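Local coordinates for actin-binding protein (Saccharomyces cerevisiae, PDB 1HQZ), which binds actin filaments but not monomers and brings the Arp2/3 complex to filament sides, the present chain being its N-terminal cofilin-homology domain, at residues I81-W86 with N109-Y114; A17-I22 with Y66-V71; Y114-T119 with M133-A138; I6-H11 with A104-N109; W32-P37 with P45-S50. All blocks are in the same frame, centred on the assembly; numbering follows the deposited sequence.

Interaction 1: residues I81-W86 with N109-Y114; sequences IIIIGW and NLFKGY
Ile-81 and Tyr-114 bring their CA atoms within 4.7 Å where strand 81-86 runs beside the turn that leaves helix 93-110. No hydrogen bond joins the two segments. The chain turns through an inverse gamma turn centred on Phe-111 and continues through Gly-113, whose positive phi (91°) would jam a CB against the carbonyl O of Lys-112. Ile-83 carries the packing. Its CD1 sits over one face of the Tyr-114 ring, 3.7 Å from the ring centroid and 17° off the normal, a CH-pi contact displaced toward the rim. Its other branch, CG2, reaches back to Tyr-114 CB at 3.6 Å and to Phe-111 CB at 3.8 Å. Tyr-114 CG stands between its backbone N and carbonyl carbon (chi1 59°), and Phe-111 O lies in plane at the ring edge. Ile-81 crosses Tyr-114 at about a right angle, CG2 to Tyr-114 CB at 4.0 Å. Ile-82 and Ile-84 point to the other side of the sheet, onto helix 52-56. The turn closes the helix-to-strand link of the beta-alpha-beta unit 80-86, 93-110, 116-120. Binding across the contact is thus by dispersion and one CH-pi interaction, with one isoleucine methyl over an aromatic face and the others against CB atoms.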
# COMPACT_ATOMS: atom_id res chain seq x y z
N ILE A 81 3.58 9.50 4.15
CA ILE A 81 2.82 8.42 3.55
C ILE A 81 3.66 7.56 2.61
O ILE A 81 4.39 8.08 1.74
CB ILE A 81 1.59 8.98 2.78
CG1 ILE A 81 0.51 9.50 3.75
CG2 ILE A 81 0.92 7.87 2.00
CD1 ILE A 81 0.98 10.46 4.78
N ILE A 82 3.57 6.25 2.78
CA ILE A 82 4.28 5.34 1.91
C ILE A 82 3.27 4.41 1.25
O ILE A 82 2.27 4.02 1.85
CB ILE A 82 5.34 4.50 2.70
CG1 ILE A 82 6.00 3.49 1.76
CG2 ILE A 82 4.69 3.80 3.89
CD1 ILE A 82 7.19 2.73 2.36
N ILE A 83 3.48 4.11 -0.03
CA ILE A 83 2.59 3.19 -0.71
C ILE A 83 3.48 2.06 -1.17
O ILE A 83 4.63 2.27 -1.56
CB ILE A 83 1.88 3.82 -1.91
CG1 ILE A 83 2.90 4.34 -2.92
CG2 ILE A 83 0.98 4.93 -1.43
CD1 ILE A 83 2.27 4.74 -4.25
N ILE A 84 2.95 0.85 -1.10
CA ILE A 84 3.71 -0.32 -1.49
C ILE A 84 3.02 -1.12 -2.58
O ILE A 84 1.85 -1.48 -2.45
CB ILE A 84 3.99 -1.23 -0.26
CG1 ILE A 84 4.98 -0.52 0.66
CG2 ILE A 84 4.51 -2.59 -0.70
CD1 ILE A 84 5.22 -1.22 1.96
N GLY A 85 3.74 -1.37 -3.66
CA GLY A 85 3.22 -2.17 -4.75
C GLY A 85 3.81 -3.55 -4.54
O GLY A 85 4.98 -3.80 -4.79
N TRP A 86 2.97 -4.46 -4.06
CA TRP A 86 3.36 -5.83 -3.77
C TRP A 86 3.04 -6.72 -4.97
O TRP A 86 1.88 -6.92 -5.32
CB TRP A 86 2.61 -6.27 -2.51
CG TRP A 86 2.77 -7.69 -2.13
CD1 TRP A 86 1.89 -8.70 -2.40
CD2 TRP A 86 3.85 -8.28 -1.41
NE1 TRP A 86 2.35 -9.88 -1.87
CE2 TRP A 86 3.56 -9.65 -1.26
CE3 TRP A 86 5.04 -7.78 -0.86
CZ2 TRP A 86 4.41 -10.54 -0.60
CZ3 TRP A 86 5.90 -8.66 -0.20
CH2 TRP A 86 5.57 -10.03 -0.08
N ASN A 109 -4.20 7.73 -9.15
CA ASN A 109 -5.63 7.94 -8.97
C ASN A 109 -6.26 7.53 -7.65
O ASN A 109 -7.28 8.09 -7.25
CB ASN A 109 -6.40 7.24 -10.09
CG ASN A 109 -5.77 7.45 -11.45
OD1 ASN A 109 -5.55 8.57 -11.88
ND2 ASN A 109 -5.47 6.35 -12.13
N LEU A 110 -5.67 6.55 -6.97
CA LEU A 110 -6.26 6.08 -5.72
C LEU A 110 -5.54 6.54 -4.44
O LEU A 110 -6.10 7.31 -3.66
CB LEU A 110 -6.35 4.55 -5.75
CG LEU A 110 -7.09 3.87 -4.59
CD1 LEU A 110 -8.56 4.28 -4.62
CD2 LEU A 110 -6.97 2.35 -4.72
N PHE A 111 -4.32 6.06 -4.23
CA PHE A 111 -3.56 6.43 -3.03
C PHE A 111 -2.72 7.67 -3.28
O PHE A 111 -1.50 7.64 -3.09
CB PHE A 111 -2.65 5.27 -2.59
CG PHE A 111 -3.39 4.05 -2.13
CD1 PHE A 111 -2.73 2.82 -2.02
CD2 PHE A 111 -4.73 4.12 -1.76
CE1 PHE A 111 -3.40 1.69 -1.55
CE2 PHE A 111 -5.41 2.99 -1.29
CZ PHE A 111 -4.74 1.77 -1.19
N LYS A 112 -3.36 8.75 -3.70
CA LYS A 112 -2.64 9.99 -3.98
C LYS A 112 -2.09 10.64 -2.71
O LYS A 112 -2.64 10.46 -1.63
CB LYS A 112 -3.56 11.01 -4.69
CG LYS A 112 -4.07 10.57 -6.05
CD LYS A 112 -5.00 11.62 -6.66
CE LYS A 112 -4.22 12.86 -7.06
NZ LYS A 112 -3.14 12.53 -8.04
N GLY A 113 -0.99 11.38 -2.87
CA GLY A 113 -0.39 12.08 -1.74
C GLY A 113 0.68 11.32 -0.98
O GLY A 113 0.95 11.62 0.18
N TYR A 114 1.29 10.34 -1.62
CA TYR A 114 2.34 9.54 -0.98
C TYR A 114 3.68 10.25 -1.04
O TYR A 114 3.96 11.02 -1.97
CB TYR A 114 2.44 8.17 -1.66
CG TYR A 114 2.76 8.25 -3.14
CD1 TYR A 114 4.08 8.34 -3.58
CD2 TYR A 114 1.74 8.30 -4.09
CE1 TYR A 114 4.38 8.47 -4.94
CE2 TYR A 114 2.02 8.45 -5.44
CZ TYR A 114 3.34 8.53 -5.86
OH TYR A 114 3.62 8.69 -7.20

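Interaction 2: residues A17-I22 with Y66-V71; sequences AEYLKI and YGLARV
Ile-22, on the sheet-facing side of helix 17-22, spreads over Leu-68 and Arg-70 of strand 66-71. Its CG2, anti to the backbone N, meets the strand at Arg-70, 3.8 Å from Arg-70 N and 3.9 Å from Arg-70 CB. Its longer branch ends with CD1 4.0 Å from Leu-68 O. The side chain slides past those of Leu-68 and Arg-70, running opposite to each. An alanine in place of Ile-22 would probably open a gap above Leu-68 and Arg-70 and leave the helix less firmly seated on the strand.

Leu-68 rises to meet it: a chi1 of 171° sets Leu-68 CG anti to the backbone N, 4.1 Å from Ile-22 CG2. Leu-68 CD2 meets the edge of the Tyr-19 ring, near the ring plane and 3.5 Å from Tyr-19 CD1. In the cofilin-homology fold a mixed sheet is flanked by helices, and here helix 12-24 lies against the same face as helix 93-110, the axis of segment 17-22 passing 8.8 Å from that of strand segment 66-71 and inclined 23° to it. Tyr-19 reaches across to the neighbouring turn, where its OH is hydrogen-bonded to Lys-112 O and its side chain touches Phe-111. Arg-70 is extended from CG to NE, and its guanidinium makes a long, weak ion pair with Glu-79.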
# COMPACT_ATOMS: atom_id res chain seq x y z
N ALA A 17 -12.71 5.20 2.35
CA ALA A 17 -12.96 5.41 3.77
C ALA A 17 -11.70 5.15 4.59
O ALA A 17 -11.38 5.90 5.51
CB ALA A 17 -14.08 4.50 4.24
N GLU A 18 -10.99 4.08 4.26
CA GLU A 18 -9.75 3.75 4.97
C GLU A 18 -8.65 4.70 4.52
O GLU A 18 -7.86 5.20 5.33
CB GLU A 18 -9.35 2.30 4.69
CG GLU A 18 -10.44 1.28 5.02
CD GLU A 18 -10.96 1.40 6.45
OE1 GLU A 18 -10.20 1.82 7.34
OE2 GLU A 18 -12.13 1.05 6.70
N TYR A 19 -8.61 4.96 3.22
CA TYR A 19 -7.62 5.86 2.65
C TYR A 19 -7.59 7.22 3.36
O TYR A 19 -6.54 7.66 3.84
CB TYR A 19 -7.91 6.06 1.16
CG TYR A 19 -7.15 7.19 0.52
CD1 TYR A 19 -5.77 7.11 0.31
CD2 TYR A 19 -7.80 8.36 0.15
CE1 TYR A 19 -5.06 8.18 -0.26
CE2 TYR A 19 -7.11 9.44 -0.41
CZ TYR A 19 -5.75 9.35 -0.61
OH TYR A 19 -5.09 10.42 -1.16
N LEU A 20 -8.74 7.88 3.45
CA LEU A 20 -8.81 9.19 4.11
C LEU A 20 -8.36 9.14 5.55
O LEU A 20 -7.58 10.00 5.98
CB LEU A 20 -10.23 9.76 4.04
CG LEU A 20 -10.63 10.32 2.67
CD1 LEU A 20 -12.07 10.78 2.70
CD2 LEU A 20 -9.70 11.48 2.30
N LYS A 21 -8.85 8.15 6.30
CA LYS A 21 -8.47 7.99 7.71
C LYS A 21 -6.96 8.02 7.83
O LYS A 21 -6.39 8.73 8.67
CB LYS A 21 -8.92 6.64 8.26
CG LYS A 21 -10.37 6.47 8.63
CD LYS A 21 -10.51 5.10 9.27
CE LYS A 21 -11.94 4.72 9.53
NZ LYS A 21 -11.99 3.34 10.08
N ILE A 22 -6.32 7.22 6.99
CA ILE A 22 -4.87 7.08 7.00
C ILE A 22 -4.10 8.32 6.58
O ILE A 22 -3.23 8.77 7.32
CB ILE A 22 -4.45 5.88 6.12
CG1 ILE A 22 -5.03 4.60 6.72
CG2 ILE A 22 -2.94 5.79 6.03
CD1 ILE A 22 -4.72 3.36 5.93
N TYR A 66 -1.74 -3.82 -2.83
CA TYR A 66 -1.22 -2.49 -2.65
C TYR A 66 -1.44 -2.11 -1.21
O TYR A 66 -2.50 -2.38 -0.64
CB TYR A 66 -1.91 -1.50 -3.59
CG TYR A 66 -1.81 -1.95 -5.04
CD1 TYR A 66 -2.72 -2.87 -5.56
CD2 TYR A 66 -0.75 -1.55 -5.83
CE1 TYR A 66 -2.56 -3.38 -6.85
CE2 TYR A 66 -0.58 -2.05 -7.12
CZ TYR A 66 -1.49 -2.97 -7.62
OH TYR A 66 -1.30 -3.50 -8.87
N GLY A 67 -0.41 -1.52 -0.61
CA GLY A 67 -0.49 -1.11 0.78
C GLY A 67 -0.30 0.39 0.89
O GLY A 67 0.35 1.02 0.05
N LEU A 68 -0.86 0.95 1.95
CA LEU A 68 -0.79 2.39 2.21
C LEU A 68 -0.55 2.55 3.69
O LEU A 68 -1.27 1.96 4.50
CB LEU A 68 -2.12 3.04 1.83
CG LEU A 68 -2.37 4.50 2.19
CD1 LEU A 68 -1.59 5.40 1.26
CD2 LEU A 68 -3.87 4.79 2.09
N ALA A 69 0.44 3.35 4.07
CA ALA A 69 0.68 3.53 5.49
C ALA A 69 1.17 4.92 5.83
O ALA A 69 1.93 5.54 5.07
CB ALA A 69 1.66 2.49 6.00
N ARG A 70 0.73 5.41 6.97
CA ARG A 70 1.14 6.72 7.45
C ARG A 70 2.13 6.43 8.56
O ARG A 70 1.78 5.82 9.57
CB ARG A 70 -0.06 7.50 7.97
CG ARG A 70 0.31 8.89 8.44
CD ARG A 70 -0.94 9.73 8.62
NE ARG A 70 -0.64 11.16 8.65
CZ ARG A 70 -0.52 11.87 9.76
NH1 ARG A 70 -0.68 11.28 10.93
NH2 ARG A 70 -0.26 13.17 9.72
N VAL A 71 3.37 6.86 8.36
CA VAL A 71 4.41 6.58 9.34
C VAL A 71 5.27 7.78 9.71
O VAL A 71 5.50 8.68 8.90
CB VAL A 71 5.37 5.48 8.82
CG1 VAL A 71 6.14 4.89 9.98
CG2 VAL A 71 4.58 4.41 8.06

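Interaction 3: residues Y114-T119 with M133-A138; sequences YHVQVT and MKISNA
Val-116, at the start of strand 116-119, faces the end of helix 133-136, with its CA 6.2 Å from Ile-135 CA, while His-115 CA lies 5.9 Å from Ala-138 CA just past the helix. The two branches of Val-116 do different work. CG2, anti to the carbonyl carbon, enters the last turn and touches Ala-138 CB at 3.5 Å, tighter than usual for two carbons. The same methyl lies 3.6 Å from Lys-134 O and 3.7 Å from Ile-135 CA, thus meeting backbone as much as side chain. CG1 meets Lys-134 CB at 4.2 Å, the two side chains crossing at about a right angle. Beyond CG the lysine is extended, and its CD lies 4.2 Å from Val-118 CG2, which extends the apolar contact one residue pair along the strand. Ala-138 CB also approaches His-115 CB, at 4.0 Å. The histidine ND1 is engaged by Ile-81 N of the adjacent strand, and Lys-80 NZ bonds to Ile-135 O. Apolar beta-branched residues of an outermost strand thus meet the C-terminal helix on the sheet face opposite helix 93-110, the alpha/beta layering of the cofilin-homology (ADF-H) fold.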
# COMPACT_ATOMS: atom_id res chain seq x y z
N TYR A 114 1.29 10.34 -1.62
CA TYR A 114 2.34 9.54 -0.98
C TYR A 114 3.68 10.25 -1.04
O TYR A 114 3.96 11.02 -1.97
CB TYR A 114 2.44 8.17 -1.66
CG TYR A 114 2.76 8.25 -3.14
CD1 TYR A 114 4.08 8.34 -3.58
CD2 TYR A 114 1.74 8.30 -4.09
CE1 TYR A 114 4.38 8.47 -4.94
CE2 TYR A 114 2.02 8.45 -5.44
CZ TYR A 114 3.34 8.53 -5.86
OH TYR A 114 3.62 8.69 -7.20
N HIS A 115 4.52 9.99 -0.05
CA HIS A 115 5.84 10.60 -0.04
C HIS A 115 6.86 9.61 -0.56
O HIS A 115 7.86 10.00 -1.17
CB HIS A 115 6.23 11.03 1.37
CG HIS A 115 5.34 12.09 1.93
ND1 HIS A 115 4.20 11.79 2.65
CD2 HIS A 115 5.39 13.44 1.85
CE1 HIS A 115 3.59 12.91 2.98
NE2 HIS A 115 4.28 13.93 2.50
N VAL A 116 6.59 8.32 -0.33
CA VAL A 116 7.49 7.25 -0.75
C VAL A 116 6.74 6.14 -1.47
O VAL A 116 5.66 5.72 -1.03
CB VAL A 116 8.21 6.64 0.46
CG1 VAL A 116 9.18 5.57 0.00
CG2 VAL A 116 8.95 7.73 1.23
N GLN A 117 7.31 5.66 -2.57
CA GLN A 117 6.72 4.59 -3.35
C GLN A 117 7.73 3.46 -3.48
O GLN A 117 8.83 3.67 -3.97
CB GLN A 117 6.33 5.07 -4.75
CG GLN A 117 5.72 3.96 -5.60
CD GLN A 117 5.34 4.39 -7.01
OE1 GLN A 117 4.74 3.62 -7.75
NE2 GLN A 117 5.67 5.62 -7.38
N VAL A 118 7.34 2.27 -3.06
CA VAL A 118 8.20 1.10 -3.11
C VAL A 118 7.54 -0.09 -3.82
O VAL A 118 6.34 -0.31 -3.71
CB VAL A 118 8.60 0.64 -1.67
CG1 VAL A 118 9.34 -0.69 -1.74
CG2 VAL A 118 9.49 1.68 -1.02
N THR A 119 8.36 -0.83 -4.55
CA THR A 119 7.90 -2.03 -5.24
C THR A 119 8.51 -3.19 -4.43
O THR A 119 9.70 -3.20 -4.13
CB THR A 119 8.41 -2.08 -6.70
OG1 THR A 119 7.72 -1.09 -7.48
CG2 THR A 119 8.15 -3.46 -7.29
N MET A 133 14.00 4.61 6.72
CA MET A 133 15.06 5.48 6.23
C MET A 133 14.59 6.21 4.98
O MET A 133 14.80 7.41 4.83
CB MET A 133 16.30 4.68 5.90
CG MET A 133 17.44 5.53 5.41
SD MET A 133 18.79 4.51 4.82
CE MET A 133 18.26 4.26 3.10
N LYS A 134 13.96 5.46 4.07
CA LYS A 134 13.44 6.03 2.83
C LYS A 134 12.38 7.08 3.16
O LYS A 134 12.30 8.12 2.51
CB LYS A 134 12.83 4.94 1.95
CG LYS A 134 13.85 3.98 1.39
CD LYS A 134 13.24 3.09 0.33
CE LYS A 134 14.28 2.15 -0.28
NZ LYS A 134 13.77 1.57 -1.56
N ILE A 135 11.58 6.79 4.18
CA ILE A 135 10.52 7.70 4.60
C ILE A 135 11.14 8.98 5.15
O ILE A 135 10.69 10.09 4.84
CB ILE A 135 9.61 7.01 5.66
CG1 ILE A 135 8.74 5.96 4.97
CG2 ILE A 135 8.76 8.04 6.38
CD1 ILE A 135 7.91 5.13 5.90
N SER A 136 12.18 8.82 5.95
CA SER A 136 12.86 9.96 6.53
C SER A 136 13.53 10.85 5.47
O SER A 136 13.55 12.07 5.63
CB SER A 136 13.89 9.48 7.55
OG SER A 136 14.60 10.58 8.09
N ASN A 137 14.07 10.25 4.41
CA ASN A 137 14.73 11.00 3.34
C ASN A 137 13.79 11.45 2.21
O ASN A 137 14.23 11.97 1.18
CB ASN A 137 15.86 10.18 2.71
CG ASN A 137 17.02 9.96 3.66
OD1 ASN A 137 17.39 10.85 4.42
ND2 ASN A 137 17.62 8.77 3.60
N ALA A 138 12.49 11.25 2.40
CA ALA A 138 11.52 11.60 1.37
C ALA A 138 11.29 13.10 1.17
O ALA A 138 11.44 13.89 2.11
CB ALA A 138 10.19 10.93 1.68

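Interaction 4: residues I6-H11 with A104-N109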
# COMPACT_ATOMS: atom_id res chain seq x y z
N ILE A 6 -6.81 -2.82 -13.41
CA ILE A 6 -7.17 -3.02 -12.01
C ILE A 6 -8.53 -2.41 -11.73
O ILE A 6 -8.89 -1.37 -12.29
CB ILE A 6 -6.14 -2.38 -11.05
CG1 ILE A 6 -6.54 -2.68 -9.60
CG2 ILE A 6 -6.09 -0.86 -11.27
CD1 ILE A 6 -5.63 -2.06 -8.57
N ASP A 7 -9.29 -3.05 -10.85
CA ASP A 7 -10.59 -2.52 -10.49
C ASP A 7 -10.61 -2.10 -9.03
O ASP A 7 -10.64 -2.95 -8.14
CB ASP A 7 -11.69 -3.56 -10.76
CG ASP A 7 -13.00 -3.21 -10.08
OD1 ASP A 7 -13.32 -2.01 -9.96
OD2 ASP A 7 -13.72 -4.15 -9.67
N TYR A 8 -10.58 -0.80 -8.80
CA TYR A 8 -10.61 -0.26 -7.44
C TYR A 8 -11.75 0.75 -7.26
O TYR A 8 -11.76 1.51 -6.29
CB TYR A 8 -9.27 0.41 -7.08
CG TYR A 8 -8.78 1.44 -8.09
CD1 TYR A 8 -9.54 2.55 -8.43
CD2 TYR A 8 -7.53 1.30 -8.69
CE1 TYR A 8 -9.07 3.50 -9.34
CE2 TYR A 8 -7.05 2.23 -9.60
CZ TYR A 8 -7.83 3.33 -9.92
OH TYR A 8 -7.34 4.27 -10.80
N THR A 9 -12.70 0.75 -8.19
CA THR A 9 -13.81 1.69 -8.11
C THR A 9 -15.10 1.02 -7.61
O THR A 9 -15.96 1.67 -7.03
CB THR A 9 -14.07 2.37 -9.47
OG1 THR A 9 -14.21 1.38 -10.49
CG2 THR A 9 -12.91 3.29 -9.82
N THR A 10 -15.20 -0.29 -7.84
CA THR A 10 -16.36 -1.06 -7.40
C THR A 10 -16.53 -0.91 -5.90
O THR A 10 -17.64 -0.66 -5.41
CB THR A 10 -16.17 -2.56 -7.72
OG1 THR A 10 -16.22 -2.76 -9.13
CG2 THR A 10 -17.26 -3.39 -7.05
N HIS A 11 -15.43 -1.06 -5.17
CA HIS A 11 -15.46 -0.94 -3.72
C HIS A 11 -14.77 0.35 -3.28
O HIS A 11 -14.11 0.40 -2.24
CB HIS A 11 -14.78 -2.15 -3.09
CG HIS A 11 -15.46 -3.45 -3.39
ND1 HIS A 11 -16.73 -3.75 -2.92
CD2 HIS A 11 -15.06 -4.53 -4.10
CE1 HIS A 11 -17.07 -4.96 -3.33
NE2 HIS A 11 -16.08 -5.45 -4.05
N ALA A 104 0.95 2.17 -11.20
CA ALA A 104 0.97 3.56 -11.61
C ALA A 104 -0.43 4.15 -11.41
O ALA A 104 -0.58 5.26 -10.90
CB ALA A 104 1.40 3.67 -13.08
N ALA A 105 -1.45 3.39 -11.81
CA ALA A 105 -2.84 3.84 -11.66
C ALA A 105 -3.20 4.09 -10.20
O ALA A 105 -3.81 5.11 -9.86
CB ALA A 105 -3.79 2.80 -12.25
N VAL A 106 -2.82 3.15 -9.33
CA VAL A 106 -3.09 3.29 -7.90
C VAL A 106 -2.38 4.52 -7.33
O VAL A 106 -2.93 5.24 -6.50
CB VAL A 106 -2.60 2.06 -7.12
CG1 VAL A 106 -2.72 2.33 -5.61
CG2 VAL A 106 -3.41 0.84 -7.51
N ALA A 107 -1.15 4.74 -7.77
CA ALA A 107 -0.38 5.87 -7.27
C ALA A 107 -0.89 7.21 -7.77
O ALA A 107 -0.83 8.20 -7.05
CB ALA A 107 1.10 5.69 -7.63
N ASN A 108 -1.41 7.24 -9.00
CA ASN A 108 -1.91 8.49 -9.57
C ASN A 108 -3.39 8.78 -9.31
O ASN A 108 -3.79 9.94 -9.25
CB ASN A 108 -1.67 8.54 -11.09
CG ASN A 108 -0.23 8.24 -11.49
OD1 ASN A 108 0.73 8.67 -10.84
ND2 ASN A 108 -0.08 7.50 -12.59
N ASN A 109 -4.20 7.73 -9.15
CA ASN A 109 -5.63 7.94 -8.97
C ASN A 109 -6.26 7.53 -7.65
O ASN A 109 -7.28 8.09 -7.25
CB ASN A 109 -6.40 7.24 -10.09
CG ASN A 109 -5.77 7.45 -11.45
OD1 ASN A 109 -5.55 8.57 -11.88
ND2 ASN A 109 -5.47 6.35 -12.13
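Tyr-8 and Ile-6, in the segment that precedes helix 12-24, pack against helix 93-110, the long helix of the cofilin-homology fold, where it widens into a pi-type turn at 106-109. In relatives such as cofilin the N-terminal segment and this helix belong to the actin-binding surface, so the contact is probably close to the corresponding region here.

The apolar part consists of two contacts. Ile-6 CD1 meets Val-106 CG2 at 3.8 Å, the side chains crossing at about a right angle, and both residues also touch Tyr-66 of the sheet. Tyr-8 presents an edge of its ring to Ala-105, whose CB lies near the ring plane, 4.2 Å from Tyr-8 CE2.

Among the polar interactions, Asp-7 organises its own segment: OD2 receives Thr-10 OG1 at 2.9 Å through its syn lone pair, and OD1 accepts weak bonds from the N atoms of Thr-9 and Thr-10. Across the contact there is one hydrogen bond. The Tyr-8 and Asn-109 side chains cross at about a right angle, with ring and amide planes 47° apart. Asn-109 ND2 donates to Tyr-8 OH at 3.1 Å with an N-H...O angle of 141°, the hydroxyl oxygen lying 21° out of the amide plane.

Interaction 5: residues W32-P37 with P45-S50; sequences WLIISP and PESTGS
Ile-34 O is gripped by two N-H groups of the facing strand: Glu-46 N donates at 2.8 Å, nearly along the C=O axis, and Ser-47 N adds a weak bond at 3.4 Å. With both residues facing Ile-34, this is a classic beta bulge. In return Ile-34 N donates to Ser-47 O at 3.0 Å. Farther along, Trp-32 N donates to Gly-49 O at 3.3 Å and Gly-49 N returns a weak bond to Trp-32 O. Strands 32-37 and 45-49 form the antiparallel beta hairpin at one side of the cofilin-homology sheet, 43-49 being an outermost strand; their short axes run at 156°.

Trp-32 folds its indole over the partner strand. CG lies in the crowded position between the backbone N and carbonyl carbon (chi1 62°), and Gly-49 N sits 3.3 Å above the plane, over its centre. A CB on Gly-49 would clash with Trp-32 CZ2. Ser-47 OG lies in plane at the indole edge, 3.6 Å from Trp-32 CZ3, buried and with no polar partner in the model. An alanine at Trp-32 would probably leave the Gly-49 peptide uncovered and a gap beside Phe-55, whose ring meets the indole. On the sheet face that carries Leu-33 and Thr-48, Leu-33 CD1 touches Thr-48 CG2 at 3.8 Å and, equally close, Pro-45 CB; Leu-33 and Pro-45 also touch helix 12-24.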
# COMPACT_ATOMS: atom_id res chain seq x y z
N TRP A 32 -2.56 2.13 8.55
CA TRP A 32 -2.16 1.44 7.34
C TRP A 32 -3.31 0.62 6.78
O TRP A 32 -4.26 0.28 7.49
CB TRP A 32 -0.92 0.56 7.57
CG TRP A 32 -1.06 -0.55 8.57
CD1 TRP A 32 -0.62 -0.55 9.86
CD2 TRP A 32 -1.59 -1.85 8.32
NE1 TRP A 32 -0.82 -1.79 10.42
CE2 TRP A 32 -1.42 -2.60 9.50
CE3 TRP A 32 -2.19 -2.46 7.21
CZ2 TRP A 32 -1.82 -3.94 9.61
CZ3 TRP A 32 -2.59 -3.78 7.31
CH2 TRP A 32 -2.40 -4.51 8.51
N LEU A 33 -3.21 0.30 5.50
CA LEU A 33 -4.23 -0.44 4.77
C LEU A 33 -3.59 -1.25 3.65
O LEU A 33 -2.63 -0.80 3.02
CB LEU A 33 -5.23 0.53 4.13
CG LEU A 33 -6.01 0.06 2.89
CD1 LEU A 33 -7.07 -0.97 3.30
CD2 LEU A 33 -6.68 1.27 2.21
N ILE A 34 -4.12 -2.44 3.41
CA ILE A 34 -3.65 -3.27 2.31
C ILE A 34 -4.89 -3.64 1.52
O ILE A 34 -5.86 -4.16 2.09
CB ILE A 34 -2.99 -4.59 2.79
CG1 ILE A 34 -1.64 -4.29 3.46
CG2 ILE A 34 -2.81 -5.54 1.60
CD1 ILE A 34 -0.86 -5.55 3.89
N ILE A 35 -4.89 -3.36 0.22
CA ILE A 35 -6.03 -3.74 -0.61
C ILE A 35 -5.63 -4.93 -1.47
O ILE A 35 -4.54 -4.96 -2.05
CB ILE A 35 -6.53 -2.58 -1.51
CG1 ILE A 35 -5.42 -2.16 -2.49
CG2 ILE A 35 -7.01 -1.42 -0.65
CD1 ILE A 35 -5.87 -1.15 -3.50
N SER A 36 -6.52 -5.91 -1.55
CA SER A 36 -6.28 -7.13 -2.31
C SER A 36 -7.49 -7.47 -3.18
O SER A 36 -8.62 -7.06 -2.89
CB SER A 36 -5.98 -8.26 -1.31
OG SER A 36 -5.54 -9.44 -1.96
N PRO A 37 -7.28 -8.24 -4.25
CA PRO A 37 -8.39 -8.61 -5.15
C PRO A 37 -9.23 -9.77 -4.63
O PRO A 37 -8.69 -10.77 -4.16
CB PRO A 37 -7.66 -8.96 -6.44
CG PRO A 37 -6.44 -9.67 -5.91
CD PRO A 37 -6.00 -8.79 -4.74
N PRO A 45 -10.53 -3.47 0.65
CA PRO A 45 -9.69 -3.52 1.85
C PRO A 45 -9.57 -4.94 2.36
O PRO A 45 -10.57 -5.60 2.59
CB PRO A 45 -10.43 -2.63 2.83
CG PRO A 45 -11.09 -1.63 1.94
CD PRO A 45 -11.62 -2.51 0.83
N GLU A 46 -8.35 -5.43 2.53
CA GLU A 46 -8.17 -6.77 3.04
C GLU A 46 -7.88 -6.70 4.52
O GLU A 46 -8.42 -7.47 5.31
CB GLU A 46 -7.03 -7.49 2.34
CG GLU A 46 -6.81 -8.87 2.90
CD GLU A 46 -5.92 -9.72 2.03
OE1 GLU A 46 -4.68 -9.74 2.25
OE2 GLU A 46 -6.47 -10.36 1.11
N SER A 47 -7.03 -5.75 4.89
CA SER A 47 -6.65 -5.57 6.28
C SER A 47 -6.20 -4.15 6.56
O SER A 47 -5.81 -3.41 5.65
CB SER A 47 -5.53 -6.54 6.63
OG SER A 47 -4.47 -6.39 5.71
N THR A 48 -6.28 -3.77 7.83
CA THR A 48 -5.88 -2.46 8.29
C THR A 48 -5.33 -2.71 9.69
O THR A 48 -5.62 -3.74 10.30
CB THR A 48 -7.09 -1.49 8.39
OG1 THR A 48 -8.04 -2.00 9.32
CG2 THR A 48 -7.76 -1.32 7.02
N GLY A 49 -4.53 -1.78 10.20
CA GLY A 49 -3.98 -1.94 11.52
C GLY A 49 -3.32 -0.65 11.96
O GLY A 49 -3.29 0.32 11.19
N SER A 50 -2.79 -0.63 13.17
CA SER A 50 -2.14 0.58 13.68
C SER A 50 -0.62 0.53 13.65
O SER A 50 0.02 1.57 13.56
CB SER A 50 -2.61 0.86 15.10
OG SER A 50 -2.35 -0.25 15.93

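Overall arrangement
Interactions 1, 2, 3 and 5 all draw on the same mixed sheet. Strand 32-37 of interaction 5 lies beside strand 65-71 of interaction 2, which borders strand 80-86 of interaction 1, followed by strand 116-120 of interaction 3. Interactions 1 and 2, with centres about 8 Å apart, join where Ile-81 CG2 packs on Leu-68 CD1 at 3.6 Å. Tyr-114 is common to interactions 1 and 3, Asn-109 to 1 and 4. Ile-35 CD1 of interaction 5 touches Phe-111 CZ of interaction 1 at 3.9 Å. Interactions 3 and 5 lie on opposite sides of the chain's centre, their centres about 19 Å apart.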